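Local coordinates for protein 5-carboxyvanillate decarboxylase (Sphingomonas paucimobilis, PDB 4NI8) that probably removes a carboxyl group from 5-carboxyvanillate as a manganese-binding carboxy-lyase of the amidohydrolase superfamily, at residues 6-11 against 295-300. Sequence-based numbering, arbitrary orientation.
Sequences ATEEAV and AIDYPY. With MN (manganese (II) ion), chain I; 1WB (5-methoxybenzene-1,3-dicarboxylic acid), chain J.
Ala6 CB packs against the end of Ile296, 3.6 Å from CD1. Further along, Ala10 CB sits at the edge of the Tyr300 ring, 3.8 Å from CE2, and beside Pro299 CD. One face of that ring takes the bound 5-methoxybenzene-1,3-dicarboxylate, whose ring carbon CO2 lies 3.4 Å above the plane of the Tyr300 ring, offset toward its rim. Tyr300 OH is hydrogen-bonded to Thr77. Ala295 CB touches Thr7 OG1 and the backbone N and CB of Glu8. Segment 6-11 lies on the first strand of the TIM barrel of the amidohydrolase fold and 295-300 in the loop after the eighth; the two meet beside the metal site. Ala10 N donates to Tyr298 O. Glu9 CG lies beside its backbone N, anti to the carbonyl carbon, and the chain bends again at chi2 (-46°), which turns the carboxylate onto the loop backbone. OE1 accepts from Ile296 N at 2.9 Å and Asp297 N on the syn side, and from Glu8 N above the carboxylate plane. OE2 takes Tyr298 N at 2.8 Å. With an alanine at Glu9 the N-H groups of Ile296, Asp297 and Tyr298 would probably lose their acceptor, and the loop carrying Asp297 would be freer to shift. Glu8 and Asp297 run side by side, their carboxylate planes 77° apart. Glu8 CG lies anti to the backbone N (chi1 -161°), and the extended chain carries OE2 to the manganese ion at 2.1 Å. Asp297 OD1 binds the same ion at 2.2 Å. His174, ligand O11 and two waters complete its shell. Tyr172 and Ser272 hold Glu8 OE1, and His227 holds Asp297 OD2.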
ATOM      1  N   ALA A   6     -11.916 -11.120  19.774  1.00  6.28           N
ATOM      2  CA  ALA A   6     -11.007 -11.170  18.628  1.00  6.08           C
ATOM      3  C   ALA A   6     -11.803 -11.284  17.316  1.00  5.99           C
ATOM      4  O   ALA A   6     -12.633 -12.180  17.162  1.00  8.89           O
ATOM      5  CB  ALA A   6     -10.067 -12.350  18.789  1.00  6.23           C
ATOM      6  N   THR A   7     -11.559 -10.382  16.373  1.00  5.78           N
ATOM      7  CA  THR A   7     -12.474 -10.258  15.233  1.00  6.00           C
ATOM      8  C   THR A   7     -12.037 -10.855  13.886  1.00  6.19           C
ATOM      9  O   THR A   7     -12.790 -10.771  12.916  1.00  8.94           O
ATOM     10  CB  THR A   7     -12.869  -8.782  14.986  1.00  5.60           C
ATOM     11  OG1 THR A   7     -11.688  -7.987  14.823  1.00  7.40           O
ATOM     12  CG2 THR A   7     -13.681  -8.234  16.158  1.00  6.57           C
ATOM     13  N   GLU A   8     -10.842 -11.442  13.802  1.00  6.23           N
ATOM     14  CA  GLU A   8     -10.409 -12.053  12.541  1.00  5.73           C
ATOM     15  C   GLU A   8      -9.870 -13.470  12.739  1.00 11.19           C
ATOM     16  O   GLU A   8      -8.726 -13.763  12.406  1.00  9.72           O
ATOM     17  CB  GLU A   8      -9.351 -11.197  11.827  1.00  6.11           C
ATOM     18  CG  GLU A   8      -9.234 -11.549  10.343  1.00  5.61           C
ATOM     19  CD  GLU A   8      -8.106 -10.827   9.635  1.00  7.98           C
ATOM     20  OE1 GLU A   8      -8.129  -9.573   9.582  1.00  9.54           O
ATOM     21  OE2 GLU A   8      -7.209 -11.517   9.116  1.00  9.16           O
ATOM     22  N   GLU A   9     -10.716 -14.352  13.250  1.00  6.13           N
ATOM     23  CA  GLU A   9     -10.267 -15.659  13.723  1.00  6.37           C
ATOM     24  C   GLU A   9     -10.786 -16.720  12.771  1.00  9.95           C
ATOM     25  O   GLU A   9     -11.992 -16.976  12.684  1.00 11.82           O
ATOM     26  CB  GLU A   9     -10.764 -15.874  15.153  1.00  7.38           C
ATOM     27  CG  GLU A   9     -10.538 -14.608  16.019  1.00  6.87           C
ATOM     28  CD  GLU A   9      -9.132 -14.019  15.833  1.00  9.44           C
ATOM     29  OE1 GLU A   9      -9.004 -12.787  15.639  1.00  9.09           O
ATOM     30  OE2 GLU A   9      -8.155 -14.787  15.871  1.00  9.67           O
ATOM     31  N   ALA A  10      -9.861 -17.326  12.041  1.00  7.14           N
ATOM     32  CA  ALA A  10     -10.232 -18.242  10.967  1.00  6.94           C
ATOM     33  C   ALA A  10     -10.613 -19.632  11.465  1.00  7.57           C
ATOM     34  O   ALA A  10     -10.080 -20.118  12.462  1.00  7.70           O
ATOM     35  CB  ALA A  10      -9.101 -18.337   9.952  1.00  7.90           C
ATOM     36  N   VAL A  11     -11.532 -20.269  10.742  1.00  7.55           N
ATOM     37  CA  VAL A  11     -11.957 -21.636  11.046  1.00  8.05           C
ATOM     38  C   VAL A  11     -12.218 -22.328   9.714  1.00 10.08           C
ATOM     39  O   VAL A  11     -12.392 -21.661   8.691  1.00  7.93           O
ATOM     40  CB  VAL A  11     -13.252 -21.627  11.922  1.00  9.41           C
ATOM     41  CG1 VAL A  11     -14.454 -21.122  11.116  1.00  9.02           C
ATOM     42  CG2 VAL A  11     -13.538 -23.002  12.521  1.00 12.77           C
ATOM     43  N   ALA A 295      -8.004  -7.761  17.000  1.00  6.29           N
ATOM     44  CA  ALA A 295      -8.090  -9.120  16.469  1.00  9.00           C
ATOM     45  C   ALA A 295      -6.776  -9.837  16.717  1.00 10.37           C
ATOM     46  O   ALA A 295      -5.773  -9.207  17.062  1.00 10.42           O
ATOM     47  CB  ALA A 295      -8.424  -9.103  14.976  1.00  8.99           C
ATOM     48  N   ILE A 296      -6.786 -11.155  16.556  1.00  6.20           N
ATOM     49  CA  ILE A 296      -5.585 -11.963  16.708  1.00  5.96           C
ATOM     50  C   ILE A 296      -5.069 -12.448  15.361  1.00  9.74           C
ATOM     51  O   ILE A 296      -3.864 -12.447  15.132  1.00  9.77           O
ATOM     52  CB  ILE A 296      -5.855 -13.212  17.586  1.00  7.00           C
ATOM     53  CG1 ILE A 296      -6.301 -12.798  18.990  1.00  9.22           C
ATOM     54  CG2 ILE A 296      -4.608 -14.092  17.688  1.00  7.62           C
ATOM     55  CD1 ILE A 296      -6.990 -13.930  19.760  1.00  6.58           C
ATOM     56  N   ASP A 297      -5.989 -12.858  14.485  1.00  9.24           N
ATOM     57  CA  ASP A 297      -5.648 -13.551  13.237  1.00  5.99           C
ATOM     58  C   ASP A 297      -5.187 -14.986  13.525  1.00  8.01           C
ATOM     59  O   ASP A 297      -4.318 -15.527  12.835  1.00  8.89           O
ATOM     60  CB  ASP A 297      -4.585 -12.783  12.423  1.00  6.66           C
ATOM     61  CG  ASP A 297      -4.891 -12.740  10.941  1.00 12.30           C
ATOM     62  OD1 ASP A 297      -5.663 -13.600  10.460  1.00 10.09           O
ATOM     63  OD2 ASP A 297      -4.351 -11.832  10.256  1.00 13.70           O
ATOM     64  N   TYR A 298      -5.801 -15.601  14.531  1.00  7.61           N
ATOM     65  CA  TYR A 298      -5.554 -17.001  14.856  1.00  6.75           C
ATOM     66  C   TYR A 298      -6.163 -17.850  13.746  1.00 10.66           C
ATOM     67  O   TYR A 298      -7.218 -17.499  13.216  1.00  9.00           O
ATOM     68  CB  TYR A 298      -6.233 -17.334  16.192  1.00  6.89           C
ATOM     69  CG  TYR A 298      -5.996 -18.738  16.679  1.00  8.03           C
ATOM     70  CD1 TYR A 298      -4.853 -19.065  17.406  1.00 10.53           C
ATOM     71  CD2 TYR A 298      -6.915 -19.750  16.399  1.00  8.19           C
ATOM     72  CE1 TYR A 298      -4.638 -20.359  17.855  1.00 13.31           C
ATOM     73  CE2 TYR A 298      -6.706 -21.044  16.843  1.00  9.12           C
ATOM     74  CZ  TYR A 298      -5.574 -21.343  17.571  1.00 14.36           C
ATOM     75  OH  TYR A 298      -5.380 -22.640  18.008  1.00 10.98           O
ATOM     76  N   PRO A 299      -5.521 -18.979  13.386  1.00 10.04           N
ATOM     77  CA  PRO A 299      -4.301 -19.583  13.926  1.00 10.05           C
ATOM     78  C   PRO A 299      -3.043 -19.183  13.158  1.00 10.16           C
ATOM     79  O   PRO A 299      -1.996 -19.789  13.374  1.00 12.32           O
ATOM     80  CB  PRO A 299      -4.562 -21.078  13.737  1.00  9.49           C
ATOM     81  CG  PRO A 299      -5.325 -21.133  12.447  1.00 10.00           C
ATOM     82  CD  PRO A 299      -6.201 -19.887  12.445  1.00  9.22           C
ATOM     83  N   TYR A 300      -3.140 -18.177  12.293  1.00  7.90           N
ATOM     84  CA  TYR A 300      -1.977 -17.730  11.527  1.00 11.80           C
ATOM     85  C   TYR A 300      -1.040 -16.869  12.369  1.00 13.52           C
ATOM     86  O   TYR A 300       0.135 -16.698  12.033  1.00 14.63           O
ATOM     87  CB  TYR A 300      -2.420 -16.981  10.276  1.00 11.66           C
ATOM     88  CG  TYR A 300      -3.305 -17.824   9.395  1.00 15.34           C
ATOM     89  CD1 TYR A 300      -2.759 -18.789   8.562  1.00 17.62           C
ATOM     90  CD2 TYR A 300      -4.688 -17.674   9.416  1.00 18.78           C
ATOM     91  CE1 TYR A 300      -3.562 -19.577   7.759  1.00 19.28           C
ATOM     92  CE2 TYR A 300      -5.501 -18.461   8.617  1.00 15.88           C
ATOM     93  CZ  TYR A 300      -4.927 -19.410   7.792  1.00 13.32           C
ATOM     94  OH  TYR A 300      -5.728 -20.196   6.990  1.00 17.22           O
TER
HETATM   95 MN    MN I 401      -6.686 -13.479   8.526  0.85  8.38          MN
HETATM   96  C1  1WB J 402      -1.992 -16.314   6.165  1.00 15.35           C
HETATM   97  CO1 1WB J 402      -2.188 -15.059   6.766  1.00 15.32           C
HETATM   98  CO2 1WB J 402      -3.073 -16.996   5.611  1.00 18.64           C
HETATM   99  CM1 1WB J 402      -3.459 -14.517   6.807  1.00 19.93           C
HETATM  100  CM2 1WB J 402      -4.364 -16.432   5.660  1.00 19.84           C
HETATM  101  OM  1WB J 402      -5.454 -17.064   5.138  1.00 22.97           O
HETATM  102  CZ  1WB J 402      -4.552 -15.190   6.253  1.00 16.52           C
HETATM  103  CC  1WB J 402      -0.633 -16.881   6.138  1.00 22.54           C
HETATM  104  CV  1WB J 402      -5.306 -18.229   4.366  1.00 18.00           C
HETATM  105  O1  1WB J 402       0.199 -16.527   7.014  1.00 23.10           O
HETATM  106  O2  1WB J 402      -0.314 -17.717   5.241  1.00 22.88           O
HETATM  107  CCC 1WB J 402      -3.667 -13.120   7.290  1.00 21.70           C
HETATM  108  O11 1WB J 402      -4.842 -12.752   7.517  1.00 14.37           O
HETATM  109  O22 1WB J 402      -2.679 -12.381   7.456  1.00 15.33           O
HETATM  110  O   HOH W   1      -8.273 -14.832   9.317  1.00 15.55           O
HETATM  111  O   HOH W   2      -6.139 -15.373   7.905  0.82 22.02           O